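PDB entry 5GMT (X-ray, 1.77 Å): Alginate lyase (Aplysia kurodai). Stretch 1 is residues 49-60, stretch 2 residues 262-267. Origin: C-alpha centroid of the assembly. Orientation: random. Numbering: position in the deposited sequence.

Stretch 1 49-60: TSTKHSSSRALR
Stretch 2 (262-267) YSYFKN

The two stretches, about two hundred residues apart in one chain, meet as neighbouring antiparallel β-strands, with the ring of Tyr-264 packed among side chains of the hairpin that stretch 1 forms. Stretch 2 is strand throughout, extended from Tyr-262 (phi/psi -143/142) to Lys-266 (-147/173) before Asn-267 turns to 57/47. Its partner, strand 58-60, runs at 153° to it, their axes approaching to 4.4 Å.

Leu-59 and Phe-265 form the hydrogen-bonded pair, CA to CA 5.0 Å: Leu-59 N donates to Phe-265 O at 2.9 Å, and Phe-265 N to Leu-59 O at 2.8 Å. Arg-60 and Tyr-264 follow as a non-hydrogen-bonded pair, CA to CA 4.5 Å, where the strands are stitched by CA-H...O contacts instead, Tyr-264 CA to Leu-59 O and Arg-60 CA to Ser-263 O, each 3.3 Å.

Alternation sorts the side chains. Leu-59 (t, p) and Phe-265 (m, chi2 84°) share one face, both buried and apolar, with CB atoms 4.4 Å apart. Arg-60 and Tyr-264 share the other. There Tyr-264 (m, chi2 70°) is the centrepiece, with 131 Å² covered by stretch 1. His-53 (m, chi2 -66°) turns its ring edge to one face of the tyrosine, planes at 89° and centroids 4.6 Å apart. Against the opposite face lies the aliphatic part of Arg-60 (t, t, p, chi4 178°), whose CG sits 3.8 Å from the Tyr-264 ring centroid in a CH-π contact; its guanidinium then has Tyr-262 (m) over one face, Arg-60 NE to Tyr-262 CD2 3.5 Å. Ala-58 places its methyl at the edge of the Tyr-264 ring, and its CB is 4.0 Å from Tyr-264 CB, an apolar contact.

The tyrosine hydroxyl ends among polar groups, and two waters donate to it. One lies 2.8 Å from Tyr-264 OH, accepts from Arg-60 NH1 at 3.0 Å and bonds Ser-50 OG at 2.7 Å; the other lies 2.9 Å from Tyr-264 OH and accepts from Lys-52 NZ at 2.7 Å. A buried ring thus keeps its polar tip satisfied.

The loop is braced from within. Ser-50 and Ala-58 exchange backbone bonds, Ser-50 N to Ala-58 O 3.1 Å and Ala-58 N to Ser-50 O 2.9 Å. Ser-50 OG (t) accepts from Lys-52 N at 3.1 Å, and Ser-54 OG (p) donates to Ser-56 O at 2.6 Å. Beside this turn runs the methylene chain of Lys-266 (p, t, t, p), its CD 3.7 Å from Ser-54 CB.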

# COMPACT_ATOMS: atom_id res chain seq x y z
N THR A 49 10.93 -16.43 0.41
CA THR A 49 10.55 -16.51 -1.00
C THR A 49 9.91 -17.86 -1.27
O THR A 49 10.19 -18.83 -0.57
CB THR A 49 11.76 -16.34 -1.93
OG1 THR A 49 12.61 -17.49 -1.80
CG2 THR A 49 12.56 -15.08 -1.59
N SER A 50 9.06 -17.94 -2.29
CA SER A 50 8.33 -19.17 -2.55
C SER A 50 7.77 -19.22 -3.96
O SER A 50 7.30 -18.21 -4.50
CB SER A 50 7.19 -19.34 -1.54
OG SER A 50 6.44 -20.52 -1.78
N THR A 51 7.83 -20.41 -4.55
CA THR A 51 7.22 -20.69 -5.85
C THR A 51 5.97 -21.55 -5.72
O THR A 51 5.48 -22.11 -6.70
CB THR A 51 8.21 -21.40 -6.78
OG1 THR A 51 8.79 -22.51 -6.08
CG2 THR A 51 9.33 -20.45 -7.18
N LYS A 52 5.43 -21.66 -4.50
CA LYS A 52 4.29 -22.53 -4.26
C LYS A 52 3.08 -22.19 -5.13
O LYS A 52 2.38 -23.09 -5.60
CB LYS A 52 3.88 -22.49 -2.78
CG LYS A 52 2.54 -23.19 -2.52
CD LYS A 52 2.17 -23.20 -1.06
CE LYS A 52 2.92 -24.29 -0.30
NZ LYS A 52 2.32 -24.51 1.04
N HIS A 53 2.86 -20.90 -5.38
CA HIS A 53 1.66 -20.46 -6.09
C HIS A 53 1.93 -19.86 -7.45
O HIS A 53 1.02 -19.38 -8.13
CB HIS A 53 0.89 -19.45 -5.23
CG HIS A 53 0.45 -20.01 -3.91
ND1 HIS A 53 -0.49 -21.02 -3.82
CD2 HIS A 53 0.82 -19.72 -2.65
CE1 HIS A 53 -0.68 -21.32 -2.54
NE2 HIS A 53 0.10 -20.55 -1.81
N SER A 54 3.19 -19.88 -7.88
CA SER A 54 3.53 -19.21 -9.13
C SER A 54 4.89 -19.64 -9.65
O SER A 54 5.81 -19.95 -8.88
CB SER A 54 3.51 -17.70 -8.92
OG SER A 54 4.47 -17.33 -7.95
N SER A 55 5.02 -19.66 -10.97
CA SER A 55 6.30 -19.95 -11.60
C SER A 55 7.34 -18.93 -11.21
O SER A 55 8.49 -19.27 -10.90
CB SER A 55 6.14 -20.00 -13.12
OG SER A 55 5.18 -20.97 -13.48
N SER A 56 6.95 -17.66 -11.21
CA SER A 56 7.82 -16.60 -10.73
C SER A 56 7.99 -16.74 -9.23
O SER A 56 7.00 -16.90 -8.51
CB SER A 56 7.25 -15.22 -11.08
OG SER A 56 7.27 -14.98 -12.48
N ARG A 57 9.23 -16.73 -8.75
CA ARG A 57 9.47 -16.82 -7.31
C ARG A 57 9.00 -15.54 -6.64
O ARG A 57 9.47 -14.46 -6.96
CB ARG A 57 10.95 -17.07 -7.00
CG ARG A 57 11.24 -17.17 -5.51
CD ARG A 57 12.60 -17.81 -5.22
NE ARG A 57 12.57 -19.24 -5.53
CZ ARG A 57 12.25 -20.18 -4.64
NH1 ARG A 57 11.95 -19.84 -3.39
NH2 ARG A 57 12.24 -21.45 -5.00
N ALA A 58 8.09 -15.69 -5.69
CA ALA A 58 7.42 -14.56 -5.07
C ALA A 58 8.02 -14.17 -3.74
O ALA A 58 8.56 -15.00 -3.02
CB ALA A 58 5.95 -14.87 -4.89
N LEU A 59 7.88 -12.89 -3.40
CA LEU A 59 8.20 -12.41 -2.07
C LEU A 59 7.14 -12.92 -1.11
O LEU A 59 5.96 -12.64 -1.31
CB LEU A 59 8.26 -10.88 -2.05
CG LEU A 59 8.43 -10.22 -0.69
CD1 LEU A 59 9.76 -10.60 -0.08
CD2 LEU A 59 8.28 -8.70 -0.84
N ARG A 60 7.54 -13.69 -0.10
CA ARG A 60 6.55 -14.26 0.81
C ARG A 60 6.67 -13.65 2.18
O ARG A 60 7.76 -13.56 2.73
CB ARG A 60 6.68 -15.79 0.91
CG ARG A 60 5.48 -16.45 1.61
CD ARG A 60 5.73 -17.93 1.94
NE ARG A 60 6.57 -18.08 3.13
CZ ARG A 60 6.92 -19.24 3.68
NH1 ARG A 60 6.51 -20.39 3.15
NH2 ARG A 60 7.67 -19.26 4.77
N TYR A 262 0.01 -16.54 5.21
CA TYR A 262 1.07 -16.09 4.32
C TYR A 262 0.53 -15.26 3.16
O TYR A 262 -0.51 -15.58 2.57
CB TYR A 262 1.84 -17.28 3.74
CG TYR A 262 2.33 -18.30 4.73
CD1 TYR A 262 1.46 -19.25 5.24
CD2 TYR A 262 3.66 -18.34 5.11
CE1 TYR A 262 1.91 -20.20 6.14
CE2 TYR A 262 4.12 -19.29 6.00
CZ TYR A 262 3.23 -20.21 6.52
OH TYR A 262 3.67 -21.17 7.40
N SER A 263 1.28 -14.23 2.81
CA SER A 263 1.00 -13.53 1.58
C SER A 263 2.18 -13.69 0.64
O SER A 263 3.32 -13.88 1.08
CB SER A 263 0.69 -12.05 1.83
OG SER A 263 1.75 -11.39 2.51
N TYR A 264 1.90 -13.61 -0.65
CA TYR A 264 2.91 -13.75 -1.70
C TYR A 264 2.78 -12.59 -2.67
O TYR A 264 1.67 -12.29 -3.10
CB TYR A 264 2.73 -15.06 -2.47
CG TYR A 264 2.77 -16.31 -1.64
CD1 TYR A 264 1.74 -16.61 -0.75
CD2 TYR A 264 3.82 -17.21 -1.76
CE1 TYR A 264 1.77 -17.78 0.02
CE2 TYR A 264 3.86 -18.38 -1.00
CZ TYR A 264 2.83 -18.66 -0.12
OH TYR A 264 2.86 -19.80 0.62
N PHE A 265 3.89 -11.96 -3.03
CA PHE A 265 3.83 -10.83 -3.94
C PHE A 265 4.73 -11.09 -5.14
O PHE A 265 5.86 -11.55 -4.98
CB PHE A 265 4.27 -9.53 -3.25
CG PHE A 265 3.41 -9.13 -2.08
CD1 PHE A 265 3.65 -9.67 -0.83
CD2 PHE A 265 2.40 -8.18 -2.23
CE1 PHE A 265 2.88 -9.29 0.26
CE2 PHE A 265 1.62 -7.81 -1.15
CZ PHE A 265 1.87 -8.36 0.10
N LYS A 266 4.22 -10.78 -6.32
CA LYS A 266 5.03 -10.86 -7.54
C LYS A 266 4.59 -9.77 -8.53
O LYS A 266 3.62 -9.07 -8.29
CB LYS A 266 4.90 -12.25 -8.17
CG LYS A 266 3.51 -12.55 -8.72
CD LYS A 266 3.42 -13.98 -9.28
CE LYS A 266 2.02 -14.29 -9.81
NZ LYS A 266 1.63 -13.41 -10.97
N ASN A 267 5.33 -9.63 -9.63
CA ASN A 267 4.88 -8.78 -10.74
C ASN A 267 4.60 -7.33 -10.32
O ASN A 267 3.55 -6.77 -10.64
CB ASN A 267 3.63 -9.41 -11.37
CG ASN A 267 3.32 -8.86 -12.75
OD1 ASN A 267 4.17 -8.23 -13.38
ND2 ASN A 267 2.09 -9.08 -13.22
O HOH W 1 5.28 -21.11 0.53
O HOH W 2 2.77 -22.12 2.32